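PDB 2FUK: XC6422 protein from Xanthomonas campestris, which is a small alpha/beta-hydrolase without a lid, probably acting as a serine hydrolase. Local coordinates for residues A61-A64 and L65-G69. Residues are numbered along the deposited sequence; the frame is centred on the assembly and turned at random.
Sequences AARA and LRELG
Three successive i-to-i+4 backbone bonds, L65 N to A61 O, R66 N to A62 O (3.0 Å) and E67 N to R63 O (3.0 Å), carry the last turn of helix 56-66 into a Schellman motif. There G69, with its positive phi of 90°, is the C-prime residue: G69 N bonds to R66 O at 2.9 Å, and I70 N reaches back to L65 O. This C-terminal turn ends the helix of the beta-alpha-beta unit that links strands 38-43 and 71-75, part of the central sheet of the alpha/beta-hydrolase fold.

Side chains of the second half lie back over carbonyls one turn earlier. L65 puts CG 3.4 Å from A61 O, and its side chain, like those of A62 and R66, rests on V72 of strand 71-75. In R66, CG stands anti to the carbonyl carbon (chi1 -65°), which lays the start of the chain across A62 O; the chain then bends at chi3, and NE donates to L28 O. On the other side, A64 packs against R205 and L208 of helix 201-212 in its own chain.

R63 and E67 run side by side in the same direction, their guanidinium and carboxylate planes turned 48° apart. They form no salt bridge with each other: R63 NE and E67 OE2 are 5.3 Å apart. Each charge pairs instead with the second subunit, R63 NH1 with E30 and E67 OE1 with R205 of the second subunit, so this helix end contributes to the dimer interface. What R63 and E67 do share is an alongside contact, in which E67, extended beyond CG, brings OE2 to 3.6 Å from R63 CG.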
ATOM      1  N   ALA A  61       7.398  -3.044   6.421  1.00  7.46           N
ATOM      2  CA  ALA A  61       8.301  -1.911   6.564  1.00  6.89           C
ATOM      3  C   ALA A  61       8.980  -1.723   5.215  1.00  6.40           C
ATOM      4  O   ALA A  61       9.188  -0.597   4.765  1.00  7.19           O
ATOM      5  CB  ALA A  61       9.348  -2.187   7.649  1.00  7.24           C
ATOM      6  N   ALA A  62       9.316  -2.836   4.571  1.00  6.39           N
ATOM      7  CA  ALA A  62       9.970  -2.781   3.272  1.00  6.62           C
ATOM      8  C   ALA A  62       9.032  -2.173   2.239  1.00  7.96           C
ATOM      9  O   ALA A  62       9.439  -1.329   1.445  1.00  9.44           O
ATOM     10  CB  ALA A  62      10.400  -4.188   2.836  1.00  6.68           C
ATOM     11  N   ARG A  63       7.773  -2.596   2.265  1.00  7.79           N
ATOM     12  CA  ARG A  63       6.778  -2.099   1.324  1.00  8.95           C
ATOM     13  C   ARG A  63       6.545  -0.609   1.516  1.00  8.29           C
ATOM     14  O   ARG A  63       6.387   0.131   0.549  1.00  9.06           O
ATOM     15  CB  ARG A  63       5.457  -2.844   1.510  1.00 10.32           C
ATOM     16  CG  ARG A  63       4.431  -2.556   0.426  1.00 15.41           C
ATOM     17  CD  ARG A  63       3.167  -3.351   0.676  1.00 18.43           C
ATOM     18  NE  ARG A  63       3.442  -4.764   0.926  1.00 22.63           N
ATOM     19  CZ  ARG A  63       2.526  -5.632   1.344  1.00 24.51           C
ATOM     20  NH1 ARG A  63       1.282  -5.222   1.550  1.00 24.54           N
ATOM     21  NH2 ARG A  63       2.853  -6.900   1.566  1.00 26.55           N
ATOM     22  N   ALA A  64       6.510  -0.179   2.772  1.00  6.71           N
ATOM     23  CA  ALA A  64       6.295   1.222   3.102  1.00  7.13           C
ATOM     24  C   ALA A  64       7.357   2.111   2.462  1.00  7.16           C
ATOM     25  O   ALA A  64       7.062   3.201   1.974  1.00  6.36           O
ATOM     26  CB  ALA A  64       6.307   1.393   4.616  1.00  6.32           C
ATOM     27  N   LEU A  65       8.599   1.638   2.467  1.00  8.40           N
ATOM     28  CA  LEU A  65       9.703   2.397   1.888  1.00  7.72           C
ATOM     29  C   LEU A  65       9.704   2.312   0.366  1.00  8.10           C
ATOM     30  O   LEU A  65      10.000   3.294  -0.308  1.00  7.61           O
ATOM     31  CB  LEU A  65      11.029   1.890   2.442  1.00  6.55           C
ATOM     32  CG  LEU A  65      11.201   2.069   3.953  1.00  6.92           C
ATOM     33  CD1 LEU A  65      12.504   1.414   4.398  1.00  9.33           C
ATOM     34  CD2 LEU A  65      11.198   3.541   4.295  1.00  7.93           C
ATOM     35  N   ARG A  66       9.375   1.142  -0.174  1.00  8.80           N
ATOM     36  CA  ARG A  66       9.328   0.964  -1.624  1.00  8.66           C
ATOM     37  C   ARG A  66       8.296   1.907  -2.240  1.00  9.54           C
ATOM     38  O   ARG A  66       8.499   2.450  -3.331  1.00  8.51           O
ATOM     39  CB  ARG A  66       8.946  -0.477  -1.969  1.00 10.28           C
ATOM     40  CG  ARG A  66       9.959  -1.517  -1.532  1.00 12.38           C
ATOM     41  CD  ARG A  66       9.400  -2.932  -1.671  1.00 14.49           C
ATOM     42  NE  ARG A  66       9.194  -3.316  -3.066  1.00 17.41           N
ATOM     43  CZ  ARG A  66       8.614  -4.453  -3.444  1.00 18.56           C
ATOM     44  NH1 ARG A  66       8.471  -4.730  -4.735  1.00 20.28           N
ATOM     45  NH2 ARG A  66       8.161  -5.308  -2.534  1.00 19.79           N
ATOM     46  N   GLU A  67       7.185   2.092  -1.539  1.00  9.43           N
ATOM     47  CA  GLU A  67       6.113   2.957  -2.024  1.00  9.61           C
ATOM     48  C   GLU A  67       6.543   4.420  -2.056  1.00 10.20           C
ATOM     49  O   GLU A  67       5.871   5.263  -2.654  1.00 11.36           O
ATOM     50  CB  GLU A  67       4.859   2.789  -1.160  1.00  9.61           C
ATOM     51  CG  GLU A  67       4.258   1.388  -1.241  1.00  9.34           C
ATOM     52  CD  GLU A  67       3.000   1.218  -0.403  1.00 12.26           C
ATOM     53  OE1 GLU A  67       2.719   2.091   0.445  1.00 12.58           O
ATOM     54  OE2 GLU A  67       2.299   0.195  -0.581  1.00 12.13           O
ATOM     55  N   LEU A  68       7.666   4.717  -1.410  1.00  9.30           N
ATOM     56  CA  LEU A  68       8.197   6.071  -1.399  1.00  8.87           C
ATOM     57  C   LEU A  68       9.311   6.213  -2.439  1.00  8.54           C
ATOM     58  O   LEU A  68       9.970   7.251  -2.510  1.00  9.62           O
ATOM     59  CB  LEU A  68       8.737   6.424  -0.016  1.00 10.32           C
ATOM     60  CG  LEU A  68       7.706   6.461   1.114  1.00 11.45           C
ATOM     61  CD1 LEU A  68       8.394   6.875   2.396  1.00 10.99           C
ATOM     62  CD2 LEU A  68       6.595   7.432   0.766  1.00 12.03           C
ATOM     63  N   GLY A  69       9.514   5.159  -3.227  1.00  7.73           N
ATOM     64  CA  GLY A  69      10.535   5.169  -4.266  1.00  8.43           C
ATOM     65  C   GLY A  69      11.907   4.682  -3.828  1.00  8.49           C
ATOM     66  O   GLY A  69      12.906   4.882  -4.521  1.00  7.75           O
TER